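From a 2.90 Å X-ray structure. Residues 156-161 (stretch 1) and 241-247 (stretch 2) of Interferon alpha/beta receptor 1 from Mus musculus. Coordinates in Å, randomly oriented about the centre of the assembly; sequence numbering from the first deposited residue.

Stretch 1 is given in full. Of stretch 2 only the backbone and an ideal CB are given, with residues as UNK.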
ATOM      1  N   SER A 156       8.980  -7.380   1.562  1.00 90.45           N
ATOM      2  CA  SER A 156       7.643  -7.546   0.986  1.00 90.40           C
ATOM      3  C   SER A 156       6.479  -7.181   1.895  1.00 94.11           C
ATOM      4  O   SER A 156       6.494  -7.468   3.095  1.00 93.18           O
ATOM      5  CB  SER A 156       7.440  -8.959   0.446  1.00 94.46           C
ATOM      6  OG  SER A 156       6.238  -9.038  -0.305  1.00102.22           O
ATOM      7  N   THR A 157       5.443  -6.598   1.276  1.00 90.64           N
ATOM      8  CA  THR A 157       4.172  -6.227   1.900  1.00 90.20           C
ATOM      9  C   THR A 157       3.145  -7.271   1.463  1.00 95.12           C
ATOM     10  O   THR A 157       2.107  -7.451   2.107  1.00 94.06           O
ATOM     11  CB  THR A 157       3.753  -4.824   1.450  1.00 96.26           C
ATOM     12  OG1 THR A 157       4.011  -4.677   0.048  1.00 95.96           O
ATOM     13  CG2 THR A 157       4.458  -3.726   2.236  1.00 94.85           C
ATOM     14  N   TYR A 158       3.477  -7.972   0.362  1.00 93.02           N
ATOM     15  CA  TYR A 158       2.687  -9.002  -0.305  1.00 93.19           C
ATOM     16  C   TYR A 158       2.724 -10.309   0.480  1.00 95.62           C
ATOM     17  O   TYR A 158       3.794 -10.730   0.922  1.00 95.72           O
ATOM     18  CB  TYR A 158       3.171  -9.195  -1.762  1.00 95.79           C
ATOM     19  CG  TYR A 158       3.226  -7.911  -2.578  1.00 99.22           C
ATOM     20  CD1 TYR A 158       4.329  -7.060  -2.507  1.00102.29           C
ATOM     21  CD2 TYR A 158       2.190  -7.564  -3.441  1.00 99.49           C
ATOM     22  CE1 TYR A 158       4.382  -5.879  -3.247  1.00103.54           C
ATOM     23  CE2 TYR A 158       2.245  -6.398  -4.206  1.00100.27           C
ATOM     24  CZ  TYR A 158       3.344  -5.559  -4.107  1.00109.09           C
ATOM     25  OH  TYR A 158       3.407  -4.401  -4.849  1.00111.09           O
ATOM     26  N   TYR A 159       1.546 -10.941   0.662  1.00 90.39           N
ATOM     27  CA  TYR A 159       1.380 -12.193   1.408  1.00 89.33           C
ATOM     28  C   TYR A 159       1.871 -13.435   0.660  1.00 90.28           C
ATOM     29  O   TYR A 159       1.886 -14.538   1.212  1.00 89.01           O
ATOM     30  CB  TYR A 159      -0.042 -12.326   1.975  1.00 90.63           C
ATOM     31  CG  TYR A 159      -0.289 -11.375   3.127  1.00 92.93           C
ATOM     32  CD1 TYR A 159      -0.087 -11.776   4.443  1.00 95.05           C
ATOM     33  CD2 TYR A 159      -0.675 -10.058   2.898  1.00 94.02           C
ATOM     34  CE1 TYR A 159      -0.291 -10.896   5.506  1.00 96.12           C
ATOM     35  CE2 TYR A 159      -0.884  -9.170   3.954  1.00 95.01           C
ATOM     36  CZ  TYR A 159      -0.695  -9.593   5.256  1.00104.02           C
ATOM     37  OH  TYR A 159      -0.903  -8.711   6.289  1.00107.12           O
ATOM     38  N   VAL A 160       2.291 -13.232  -0.597  1.00 85.85           N
ATOM     39  CA  VAL A 160       2.924 -14.209  -1.478  1.00 85.92           C
ATOM     40  C   VAL A 160       4.009 -13.417  -2.210  1.00 90.50           C
ATOM     41  O   VAL A 160       3.692 -12.505  -2.980  1.00 90.37           O
ATOM     42  CB  VAL A 160       1.964 -14.930  -2.462  1.00 89.66           C
ATOM     43  CG1 VAL A 160       2.737 -15.842  -3.410  1.00 90.02           C
ATOM     44  CG2 VAL A 160       0.892 -15.723  -1.721  1.00 89.48           C
ATOM     45  N   GLU A 161       5.280 -13.708  -1.916  1.00 86.97           N
ATOM     46  CA  GLU A 161       6.375 -13.011  -2.577  1.00 86.93           C
ATOM     47  C   GLU A 161       7.183 -14.008  -3.385  1.00 91.37           C
ATOM     48  O   GLU A 161       7.828 -14.887  -2.814  1.00 91.51           O
ATOM     49  CB  GLU A 161       7.236 -12.205  -1.576  1.00 88.18           C
ATOM     50  CG  GLU A 161       8.386 -11.412  -2.196  1.00100.88           C
ATOM     51  CD  GLU A 161       8.042 -10.339  -3.217  1.00129.18           C
ATOM     52  OE1 GLU A 161       7.311  -9.384  -2.867  1.00125.30           O
ATOM     53  OE2 GLU A 161       8.540 -10.437  -4.362  1.00129.17           O
ATOM     54  N   UNK A 241      -5.537  -7.457  -3.463  1.00 74.45           N
ATOM     55  CA  UNK A 241      -5.503  -8.910  -3.231  1.00 76.04           C
ATOM     56  C   UNK A 241      -4.134  -9.435  -2.819  1.00 83.37           C
ATOM     57  O   UNK A 241      -4.034 -10.174  -1.835  1.00 83.47           O
ATOM     58  CB  UNK A 241      -5.955  -9.643  -4.496  1.00 76.04           C
ATOM     59  N   UNK A 242      -3.086  -9.071  -3.573  1.00 82.35           N
ATOM     60  CA  UNK A 242      -1.725  -9.510  -3.293  1.00 83.63           C
ATOM     61  C   UNK A 242      -1.187  -8.864  -2.025  1.00 91.35           C
ATOM     62  O   UNK A 242      -0.366  -9.463  -1.335  1.00 91.03           O
ATOM     63  CB  UNK A 242      -0.808  -9.189  -4.475  1.00 83.63           C
ATOM     64  N   UNK A 243      -1.707  -7.675  -1.691  1.00 91.15           N
ATOM     65  CA  UNK A 243      -1.317  -6.872  -0.538  1.00 92.10           C
ATOM     66  C   UNK A 243      -2.056  -7.201   0.763  1.00100.15           C
ATOM     67  O   UNK A 243      -1.473  -7.016   1.830  1.00 99.65           O
ATOM     68  CB  UNK A 243      -1.533  -5.394  -0.869  1.00 92.10           C
ATOM     69  N   UNK A 244      -3.331  -7.645   0.696  1.00100.36           N
ATOM     70  CA  UNK A 244      -4.111  -7.976   1.898  1.00101.76           C
ATOM     71  C   UNK A 244      -4.142  -9.455   2.258  1.00109.50           C
ATOM     72  O   UNK A 244      -3.969 -10.303   1.379  1.00108.82           O
ATOM     73  CB  UNK A 244      -5.550  -7.491   1.714  1.00101.76           C
ATOM     74  N   UNK A 245      -4.295  -9.736   3.549  1.00109.52           N
ATOM     75  CA  UNK A 245      -4.166 -11.084   4.095  1.00111.14           C
ATOM     76  C   UNK A 245      -4.819 -12.193   3.284  1.00119.13           C
ATOM     77  O   UNK A 245      -5.898 -12.010   2.720  1.00118.99           O
ATOM     78  CB  UNK A 245      -4.757 -11.104   5.506  1.00111.14           C
ATOM     79  N   UNK A 246      -4.156 -13.343   3.225  1.00118.16           N
ATOM     80  CA  UNK A 246      -4.685 -14.489   2.512  1.00119.44           C
ATOM     81  C   UNK A 246      -5.644 -15.349   3.307  1.00126.03           C
ATOM     82  O   UNK A 246      -6.163 -14.923   4.340  1.00125.67           O
ATOM     83  CB  UNK A 246      -3.523 -15.360   2.029  1.00119.44           C
ATOM     84  N   UNK A 247      -5.827 -16.587   2.859  1.00124.65           N
ATOM     85  CA  UNK A 247      -6.787 -17.501   3.460  1.00125.86           C
ATOM     86  C   UNK A 247      -7.937 -17.579   2.478  1.00130.26           C
ATOM     87  O   UNK A 247      -8.428 -18.656   2.140  1.00130.58           O
ATOM     88  CB  UNK A 247      -7.243 -17.044   4.847  1.00125.86           C
TER

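Position 241 lies beyond the reach of stretch 1: nothing of that segment comes within 5.5 Å of its ideal CB. Its phi/psi of -64/-50 would suit most residues, and stretch 1 makes no further demand. The deposited residue is Ser241, which makes no contact here.

Position 242 matters far more. Its carbonyl turns toward stretch 1 and accepts the one hydrogen bond between the segments, from Tyr159 N to O of residue 242 (3.1 Å, with an N-H...O angle of 153°). The same oxygen lies 3.3 Å from Tyr158 CA in a CA-H...O contact; neither contact depends on which side chain is placed here. The CA-to-CB bond points sideways, and the ideal CB sits 3.6 Å from Tyr158 CD2, at the edge of that ring and near its plane. A side chain leaving here needs aliphatic carbon to pack beside the tyrosine; farther along lies the carbonyl of Val160, and beyond it the carboxylate of Glu161, a mildly negative environment that would tolerate a long basic chain. Leucine, methionine, glutamine, arginine or lysine could all be accommodated. The residue is Lys242. Its CB packs 3.6 Å from Tyr158 CD2, and NZ stands 3.8 Å from Val160 O, too far for a hydrogen bond. Nor does it form a salt bridge with Glu161, whose OE1 is 5.5 Å from NZ; the ammonium group finds its partner elsewhere in the structure.

At position 243 the backbone comes close, its CA 4.5 Å from that of Tyr158, yet CA-to-CB points away and the ideal CB is 5.0 Å from Tyr158 CD2. Alanine, serine or threonine would fit, and larger residues could not be excluded from these atoms alone. Ser243 is found, with chi1 in the m well; OG lies 4.0 Å from Tyr158 CE2 and is hydrogen-bonded just outside the two stretches. Its carbonyl oxygen lies 3.1 Å from Tyr159 CE2, at the ring edge, where the aromatic C-H presents a slightly positive rim.

Position 244 also directs its CB away, 5.4 Å from Tyr159 CE2, so stretch 1 selects little, and serine, alanine, asparagine or threonine would do. The residue is Ser244, whose OG also bonds just outside the two stretches; its backbone meets the ring, with C 3.6 Å from Tyr159 CD2.

Position 245 crosses the face of the Tyr159 ring. CA lies 3.7 Å from the ring centroid and only 8° off its normal, a CH-pi contact that any residue with an alpha hydrogen could make. Phi/psi of -43/142 would admit proline as well as small or polar residues, and CB points away. Ser245 meets these terms: N is 3.5 Å from Tyr159 CE2, while OG remains 4.4 Å from CE1.

Position 246 has phi/psi of -85/-160, at the edge of the extended region and easiest for glycine; its ideal CB, 4.6 Å from Tyr159 CB, has room, so stretch 1 does not exclude alanine or serine. Gly246 is deposited. Position 247, with positive phi (106°), favours glycine, but Ser247 occupies it, out of reach of stretch 1.

Stretch 2, residues 241-247: SKSSSGS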
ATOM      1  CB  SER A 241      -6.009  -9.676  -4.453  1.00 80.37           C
ATOM      2  OG  SER A 241      -7.407  -9.562  -4.656  1.00 89.68           O
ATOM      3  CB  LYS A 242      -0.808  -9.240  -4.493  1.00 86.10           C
ATOM      4  CG  LYS A 242       0.149 -10.399  -4.774  1.00 97.06           C
ATOM      5  CD  LYS A 242       0.532 -10.484  -6.239  1.00106.91           C
ATOM      6  CE  LYS A 242       1.808  -9.741  -6.564  1.00123.51           C
ATOM      7  NZ  LYS A 242       3.015 -10.520  -6.178  1.00136.38           N
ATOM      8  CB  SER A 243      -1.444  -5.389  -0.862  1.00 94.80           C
ATOM      9  OG  SER A 243      -0.937  -5.062  -2.148  1.00103.77           O
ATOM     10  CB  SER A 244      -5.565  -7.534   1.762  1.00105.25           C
ATOM     11  OG  SER A 244      -6.232  -8.255   0.740  1.00115.18           O
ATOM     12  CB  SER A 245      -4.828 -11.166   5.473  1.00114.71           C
ATOM     13  OG  SER A 245      -4.394 -12.316   6.179  1.00124.49           O
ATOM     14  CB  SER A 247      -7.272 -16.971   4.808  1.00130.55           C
ATOM     15  OG  SER A 247      -6.337 -17.257   5.834  1.00141.56           O
TER
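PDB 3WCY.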